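PDB 4F4F: threonine synthase from Brucella melitensis bv. 1, which probably catalyses the pyridoxal-phosphate-dependent conversion of O-phospho-L-homoserine and water into L-threonine and phosphate, the last step of threonine biosynthesis. Local coordinates for residues P41-A45 with E46-A50; T241-S245 with L246-D250; Y269-R273 with M274-I278. All coordinates share one frame; numbering follows the deposited sequence.

Contact 1 (P41-A45 with E46-A50)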
loop_
_atom_site.group_PDB
_atom_site.type_symbol
_atom_site.label_atom_id
_atom_site.label_comp_id
_atom_site.label_asym_id
_atom_site.label_seq_id
_atom_site.Cartn_x
_atom_site.Cartn_y
_atom_site.Cartn_z
ATOM N N PRO A 41 -8.780 -15.590 -9.577
ATOM C CA PRO A 41 -8.386 -16.028 -10.919
ATOM C C PRO A 41 -7.210 -16.977 -10.812
ATOM O O PRO A 41 -6.383 -16.801 -9.932
ATOM C CB PRO A 41 -7.944 -14.722 -11.584
ATOM C CG PRO A 41 -8.666 -13.662 -10.831
ATOM C CD PRO A 41 -8.619 -14.142 -9.416
ATOM N N GLN A 42 -7.178 -18.001 -11.639
ATOM C CA GLN A 42 -6.174 -19.029 -11.502
ATOM C C GLN A 42 -5.223 -19.053 -12.681
ATOM O O GLN A 42 -5.624 -18.887 -13.829
ATOM C CB GLN A 42 -6.824 -20.406 -11.355
ATOM C CG GLN A 42 -7.656 -20.513 -10.111
ATOM C CD GLN A 42 -6.795 -20.485 -8.876
ATOM O OE1 GLN A 42 -5.830 -21.246 -8.763
ATOM N NE2 GLN A 42 -7.143 -19.624 -7.934
ATOM N N PHE A 43 -3.955 -19.310 -12.363
ATOM C CA PHE A 43 -2.907 -19.565 -13.355
ATOM C C PHE A 43 -2.294 -20.936 -13.114
ATOM O O PHE A 43 -1.818 -21.215 -12.015
ATOM C CB PHE A 43 -1.790 -18.515 -13.243
ATOM C CG PHE A 43 -2.119 -17.213 -13.870
ATOM C CD1 PHE A 43 -3.028 -16.353 -13.290
ATOM C CD2 PHE A 43 -1.501 -16.833 -15.049
ATOM C CE1 PHE A 43 -3.341 -15.143 -13.889
ATOM C CE2 PHE A 43 -1.797 -15.617 -15.637
ATOM C CZ PHE A 43 -2.724 -14.779 -15.059
ATOM N N THR A 44 -2.307 -21.796 -14.132
ATOM C CA THR A 44 -1.565 -23.061 -14.090
ATOM C C THR A 44 -0.068 -22.807 -14.229
ATOM O O THR A 44 0.336 -21.710 -14.592
ATOM C CB THR A 44 -1.940 -24.007 -15.249
ATOM O OG1 THR A 44 -1.569 -23.365 -16.482
ATOM C CG2 THR A 44 -3.445 -24.362 -15.184
ATOM N N ALA A 45 0.742 -23.815 -13.920
ATOM C CA ALA A 45 2.209 -23.715 -14.121
ATOM C C ALA A 45 2.530 -23.278 -15.567
ATOM O O ALA A 45 3.335 -22.391 -15.790
ATOM C CB ALA A 45 2.896 -25.035 -13.790
ATOM N N GLU A 46 1.875 -23.880 -16.549
ATOM C CA GLU A 46 2.150 -23.517 -17.955
ATOM C C GLU A 46 1.746 -22.072 -18.260
ATOM O O GLU A 46 2.404 -21.420 -19.037
ATOM C CB GLU A 46 1.415 -24.456 -18.942
ATOM C CG GLU A 46 2.078 -25.782 -19.104
ATOM C CD GLU A 46 3.426 -25.646 -19.763
ATOM O OE1 GLU A 46 3.597 -24.796 -20.657
ATOM O OE2 GLU A 46 4.320 -26.376 -19.366
ATOM N N GLN A 47 0.649 -21.595 -17.653
ATOM C CA GLN A 47 0.210 -20.232 -17.856
ATOM C C GLN A 47 1.226 -19.273 -17.240
ATOM O O GLN A 47 1.419 -18.193 -17.760
ATOM C CB GLN A 47 -1.198 -19.964 -17.292
ATOM C CG GLN A 47 -2.291 -20.481 -18.193
ATOM C CD GLN A 47 -3.624 -20.792 -17.519
ATOM O OE1 GLN A 47 -3.770 -20.815 -16.293
ATOM N NE2 GLN A 47 -4.617 -21.100 -18.367
ATOM N N ILE A 48 1.882 -19.675 -16.154
ATOM C CA ILE A 48 2.939 -18.839 -15.573
ATOM C C ILE A 48 4.194 -18.909 -16.454
ATOM O O ILE A 48 4.812 -17.875 -16.750
ATOM C CB ILE A 48 3.238 -19.199 -14.089
ATOM C CG1 ILE A 48 1.987 -18.971 -13.213
ATOM C CG2 ILE A 48 4.453 -18.416 -13.590
ATOM C CD1 ILE A 48 2.124 -19.550 -11.801
ATOM N N ARG A 49 4.560 -20.113 -16.897
ATOM C CA ARG A 49 5.687 -20.226 -17.846
ATOM C C ARG A 49 5.483 -19.327 -19.068
ATOM O O ARG A 49 6.434 -18.708 -19.551
ATOM C CB ARG A 49 5.956 -21.658 -18.247
ATOM C CG ARG A 49 6.567 -22.499 -17.125
ATOM C CD ARG A 49 7.115 -23.841 -17.578
ATOM N NE ARG A 49 7.255 -24.703 -16.413
ATOM C CZ ARG A 49 6.290 -25.510 -15.952
ATOM N NH1 ARG A 49 5.126 -25.644 -16.600
ATOM N NH2 ARG A 49 6.494 -26.238 -14.846
ATOM N N ALA A 50 4.237 -19.192 -19.499
ATOM C CA ALA A 50 3.907 -18.362 -20.664
ATOM C C ALA A 50 4.170 -16.871 -20.443
ATOM O O ALA A 50 4.280 -16.130 -21.394
ATOM C CB ALA A 50 2.462 -18.607 -21.137
#

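Contact 2 (T241-S245 with L246-D250)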
loop_
_atom_site.group_PDB
_atom_site.type_symbol
_atom_site.label_atom_id
_atom_site.label_comp_id
_atom_site.label_asym_id
_atom_site.label_seq_id
_atom_site.Cartn_x
_atom_site.Cartn_y
_atom_site.Cartn_z
ATOM N N THR A 241 6.246 -10.824 -11.151
ATOM C CA THR A 241 7.419 -10.426 -11.956
ATOM C C THR A 241 8.733 -10.826 -11.250
ATOM O O THR A 241 9.664 -11.341 -11.886
ATOM C CB THR A 241 7.376 -8.949 -12.356
ATOM O OG1 THR A 241 7.401 -8.104 -11.174
ATOM C CG2 THR A 241 6.117 -8.663 -13.236
ATOM N N ALA A 242 8.832 -10.576 -9.952
ATOM C CA ALA A 242 10.000 -11.023 -9.186
ATOM C C ALA A 242 10.172 -12.542 -9.247
ATOM O O ALA A 242 11.268 -13.029 -9.511
ATOM C CB ALA A 242 9.890 -10.562 -7.736
ATOM N N ALA A 243 9.091 -13.292 -9.036
ATOM C CA ALA A 243 9.170 -14.749 -9.006
ATOM C C ALA A 243 9.533 -15.280 -10.398
ATOM O O ALA A 243 10.302 -16.251 -10.523
ATOM C CB ALA A 243 7.863 -15.382 -8.508
ATOM N N LEU A 244 9.044 -14.631 -11.452
ATOM C CA LEU A 244 9.412 -15.035 -12.812
ATOM C C LEU A 244 10.900 -14.818 -13.078
ATOM O O LEU A 244 11.554 -15.636 -13.732
ATOM C CB LEU A 244 8.610 -14.253 -13.858
ATOM C CG LEU A 244 7.158 -14.632 -14.041
ATOM C CD1 LEU A 244 6.407 -13.503 -14.822
ATOM C CD2 LEU A 244 7.087 -16.016 -14.738
ATOM N N SER A 245 11.478 -13.750 -12.534
ATOM C CA SER A 245 12.906 -13.519 -12.724
ATOM C C SER A 245 13.694 -14.681 -12.106
ATOM O O SER A 245 14.713 -15.077 -12.640
ATOM C CB SER A 245 13.369 -12.183 -12.103
ATOM O OG SER A 245 12.803 -11.056 -12.767
ATOM N N LEU A 246 13.201 -15.221 -10.989
ATOM C CA LEU A 246 13.875 -16.287 -10.273
ATOM C C LEU A 246 13.501 -17.710 -10.642
ATOM O O LEU A 246 14.010 -18.680 -10.048
ATOM C CB LEU A 246 13.752 -16.060 -8.750
ATOM C CG LEU A 246 14.150 -14.641 -8.343
ATOM C CD1 LEU A 246 13.800 -14.434 -6.869
ATOM C CD2 LEU A 246 15.615 -14.389 -8.650
ATOM N N GLY A 247 12.666 -17.859 -11.658
ATOM C CA GLY A 247 12.418 -19.146 -12.238
ATOM C C GLY A 247 11.042 -19.720 -12.031
ATOM O O GLY A 247 10.791 -20.889 -12.401
ATOM N N ALA A 248 10.121 -18.906 -11.513
ATOM C CA ALA A 248 8.726 -19.344 -11.425
ATOM C C ALA A 248 8.233 -19.898 -12.754
ATOM O O ALA A 248 8.552 -19.346 -13.823
ATOM C CB ALA A 248 7.820 -18.201 -10.936
ATOM N N PRO A 249 7.431 -20.977 -12.722
ATOM C CA PRO A 249 6.868 -21.661 -11.581
ATOM C C PRO A 249 7.656 -22.887 -11.174
ATOM O O PRO A 249 7.181 -23.648 -10.368
ATOM C CB PRO A 249 5.511 -22.141 -12.114
ATOM C CG PRO A 249 5.791 -22.489 -13.513
ATOM C CD PRO A 249 6.905 -21.532 -13.974
ATOM N N ASP A 250 8.833 -23.088 -11.745
ATOM C CA ASP A 250 9.584 -24.318 -11.519
ATOM C C ASP A 250 10.307 -24.372 -10.187
ATOM O O ASP A 250 10.783 -25.431 -9.784
ATOM C CB ASP A 250 10.557 -24.540 -12.664
ATOM C CG ASP A 250 9.822 -24.863 -13.937
ATOM O OD1 ASP A 250 9.155 -25.895 -13.968
ATOM O OD2 ASP A 250 9.828 -24.066 -14.852
HETATM O O HOH W 1 10.587 -18.074 -14.733
#

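Contact 3 (Y269-R273 with M274-I278)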
loop_
_atom_site.group_PDB
_atom_site.type_symbol
_atom_site.label_atom_id
_atom_site.label_comp_id
_atom_site.label_asym_id
_atom_site.label_seq_id
_atom_site.Cartn_x
_atom_site.Cartn_y
_atom_site.Cartn_z
ATOM N N TYR A 269 -0.206 -12.948 -0.785
ATOM C CA TYR A 269 -1.132 -14.044 -0.512
ATOM C C TYR A 269 -2.052 -14.292 -1.719
ATOM O O TYR A 269 -2.313 -15.463 -2.094
ATOM C CB TYR A 269 -1.903 -13.788 0.782
ATOM C CG TYR A 269 -2.996 -14.776 1.064
ATOM C CD1 TYR A 269 -2.732 -15.987 1.693
ATOM C CD2 TYR A 269 -4.291 -14.502 0.716
ATOM C CE1 TYR A 269 -3.738 -16.894 1.933
ATOM C CE2 TYR A 269 -5.310 -15.405 0.984
ATOM C CZ TYR A 269 -5.019 -16.593 1.586
ATOM O OH TYR A 269 -6.044 -17.495 1.781
ATOM N N VAL A 270 -2.523 -13.226 -2.332
ATOM C CA VAL A 270 -3.414 -13.322 -3.458
ATOM C C VAL A 270 -2.670 -13.988 -4.606
ATOM O O VAL A 270 -3.200 -14.887 -5.268
ATOM C CB VAL A 270 -3.993 -11.949 -3.903
ATOM C CG1 VAL A 270 -4.774 -12.104 -5.249
ATOM C CG2 VAL A 270 -4.912 -11.402 -2.823
ATOM N N ALA A 271 -1.436 -13.560 -4.856
ATOM C CA ALA A 271 -0.630 -14.198 -5.883
ATOM C C ALA A 271 -0.515 -15.705 -5.680
ATOM O O ALA A 271 -0.681 -16.487 -6.606
ATOM C CB ALA A 271 0.741 -13.571 -5.952
ATOM N N LYS A 272 -0.222 -16.097 -4.455
ATOM C CA LYS A 272 -0.182 -17.491 -4.087
ATOM C C LYS A 272 -1.525 -18.182 -4.347
ATOM O O LYS A 272 -1.555 -19.273 -4.920
ATOM C CB LYS A 272 0.206 -17.637 -2.617
ATOM C CG LYS A 272 0.393 -19.071 -2.126
ATOM C CD LYS A 272 0.885 -19.135 -0.676
ATOM C CE LYS A 272 1.323 -20.542 -0.299
ATOM N NZ LYS A 272 1.340 -20.785 1.184
ATOM N N ARG A 273 -2.617 -17.581 -3.910
ATOM C CA ARG A 273 -3.946 -18.147 -4.205
ATOM C C ARG A 273 -4.193 -18.320 -5.710
ATOM O O ARG A 273 -4.898 -19.249 -6.122
ATOM C CB ARG A 273 -5.048 -17.287 -3.579
ATOM C CG ARG A 273 -5.143 -17.379 -2.059
ATOM C CD ARG A 273 -5.584 -18.763 -1.588
ATOM N NE ARG A 273 -6.913 -19.116 -2.093
ATOM C CZ ARG A 273 -8.066 -18.794 -1.520
ATOM N NH1 ARG A 273 -8.103 -18.151 -0.364
ATOM N NH2 ARG A 273 -9.201 -19.150 -2.092
ATOM N N MET A 274 -3.640 -17.421 -6.523
ATOM C CA MET A 274 -3.811 -17.511 -7.968
ATOM C C MET A 274 -2.961 -18.624 -8.614
ATOM O O MET A 274 -3.192 -18.956 -9.762
ATOM C CB MET A 274 -3.486 -16.194 -8.649
ATOM C CG MET A 274 -4.406 -15.053 -8.256
ATOM S SD MET A 274 -3.752 -13.484 -8.823
ATOM C CE MET A 274 -3.990 -13.689 -10.600
ATOM N N GLY A 275 -1.993 -19.175 -7.871
ATOM C CA GLY A 275 -1.157 -20.288 -8.352
ATOM C C GLY A 275 0.333 -20.014 -8.378
ATOM O O GLY A 275 1.095 -20.880 -8.721
ATOM N N LEU A 276 0.775 -18.811 -8.001
ATOM C CA LEU A 276 2.187 -18.546 -7.944
ATOM C C LEU A 276 2.840 -19.379 -6.839
ATOM O O LEU A 276 2.459 -19.291 -5.650
ATOM C CB LEU A 276 2.446 -17.051 -7.753
ATOM C CG LEU A 276 3.897 -16.625 -7.954
ATOM C CD1 LEU A 276 4.357 -16.838 -9.419
ATOM C CD2 LEU A 276 4.055 -15.156 -7.500
ATOM N N PRO A 277 3.864 -20.184 -7.202
ATOM C CA PRO A 277 4.471 -21.008 -6.163
ATOM C C PRO A 277 5.290 -20.202 -5.138
ATOM O O PRO A 277 6.358 -19.679 -5.462
ATOM C CB PRO A 277 5.362 -21.956 -6.959
ATOM C CG PRO A 277 4.701 -22.028 -8.293
ATOM C CD PRO A 277 4.318 -20.611 -8.548
ATOM N N ILE A 278 4.777 -20.111 -3.923
ATOM C CA ILE A 278 5.397 -19.300 -2.880
ATOM C C ILE A 278 5.633 -20.217 -1.712
ATOM O O ILE A 278 4.774 -21.060 -1.364
ATOM C CB ILE A 278 4.522 -18.074 -2.507
ATOM C CG1 ILE A 278 4.587 -17.022 -3.629
ATOM C CG2 ILE A 278 4.955 -17.413 -1.208
ATOM C CD1 ILE A 278 3.662 -15.840 -3.433
HETATM O O HOH W 2 0.305 -21.282 -5.089
HETATM O O HOH W 3 3.919 -22.660 0.622
#

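Contact 1 (P41-A45 with E46-A50)
Thr44 and Gln47 grip each other at the start of the short helix 45-49. Thr44 is the N-cap. Its OG1 accepts from the backbone N of Gln47 at 3.1 Å. The hydroxyl reaches this N-H because it sits between the backbone N and the carbonyl carbon of Thr44 (chi1 63°). Gln47 returns the bond with its side chain. Its OE1 takes the backbone N-H of Thr44 at 2.8 Å, in a nearly straight bond (168° at the hydrogen). The donor is tilted from the plane of the Gln47 amide. The two bonds together form a capping box. The Gln47 chain is extended beyond CG and passes across Thr44 at a slant, with its CG 3.4 Å from OG1 of Thr44.

The apolar, closely packed side is made by Phe43 and Ile48. CB of Phe43 meets CG1 of Ile48 at 3.8 Å. Farther out on the ring, CD2 of Phe43 lies 3.9 Å from CB of Gln47. The ring plane and the Gln47 amide plane are 77° apart. Ile48 is buried, whereas most of its neighbours here are exposed.

The solvent side is looser and polar. Arg49 runs its extended chain back past Ala45, and its NH1 comes within 3.6 Å of the CB of Ala45. The same NH1 forms a salt bridge with OE2 of Glu46 at 3.0 Å. NH2 of Arg49 has a second carboxylate partner, Asp250, so the guanidinium lies between two acids.

Backbone bonds continue the helix, from Ile48 N to Thr44 O and from Arg49 N to Ala45 O. The capping box gives two amides at the helix start side-chain acceptors, and the paired acids probably balance the charge of Arg49.

Contact 2 (T241-S245 with L246-D250)
Leu246 packs against the last turn of helix 236-245, beside the carbonyl of Ala242. Its CB lies 3.9 Å from O of Ala243. CG is anti to the carbonyl carbon of Leu246 (chi1 -50°), which turns it toward the preceding turn, 3.5 Å from O of Ala242. Beyond CG the branches part. CD1 stays near the same Ala242 oxygen, while CD2 passes the carbonyl group of Ser245. The side chain also touches Leu96 of strand 96-100.

The backbone here closes the helix with a Schellman motif. Ala248 N donates to O of Ala243 at 2.8 Å, and Gly247 N donates to O of Leu244 at 3.2 Å. In this second bond the donor stands above the carbonyl plane, 73° out of it. Gly247 has a positive phi of 112°. At this backbone angle the residue has little space beside the carbonyl of Leu246, which suits glycine.

Ala248 turns its CB back to the helix, 3.7 Å from CB of Ala243. The same Ala248 CB lies 3.2 Å from O of Ala243, the oxygen that takes Ala248 N. This small apolar pair is buried. A water donates to O of Leu244 and, at 2.6 Å, to O of Ala248, so it bridges the helix end and the loop. CD2 of Leu244 also approaches that Ala248 oxygen, at 3.8 Å. The next peptide bond, before Pro249, is cis.

Contact 3 (Y269-R273 with M274-I278)
Val270 and Met274 lie one helical turn apart, and their side chains cross at a slant. CG1 of Val270 meets SD of Met274 at 4.0 Å. CG of Met274 lies closer still to the backbone, 3.2 Å from O of Val270. That oxygen also accepts from Met274 N, nearly in line with its C=O.

CB of Ala271 points away from the returning chain overall, yet touches CD2 of Leu276 at 4.0 Å. CD1 of Ile278 makes a looser contact with CB of Ala271. Lys272 runs alongside Ile278. With CG opposite the backbone N (chi1 -175°) and the rest extended, its CB meets CD1 of Ile278 and its CE comes 3.6 Å from O of Ile278. NZ makes a salt bridge with Glu362.

Arg273 folds back over Tyr269. Its CG sits over one ring face of Tyr269, offset toward the rim, and NH1 donates to OH of Tyr269 at 3.0 Å, with the hydroxyl in the guanidinium plane.

Leu276 N donates to O of Ala271, and Gly275 N to O of Lys272. With the positive phi of Gly275 (121°), this is a Schellman motif, ending helix 263-274 before strand 278-285 in the pyridoxal-phosphate-dependent enzyme family region.

From the N terminus, contact 1 comes first and starts helix 45-49 in the N-terminal family region. Contact 2 then closes the turn after helix 236-245, ahead of strand 253-258. Contact 3 closes the turn between helix 263-274 and strand 278-285. The three follow in series; none nests in or crosses another. In space they meet, with centres 11 to 12 Å apart. Residues 41-45 probably hydrogen-bond to the end of contact 3, through Phe43 to Met274 and Gln42 to Arg273. Pro249 of contact 2 packs on helix 45-49. Leu276 packs on Ala243 and Ala248. The N-terminal region is thus joined to two helix ends of the cofactor-binding family region.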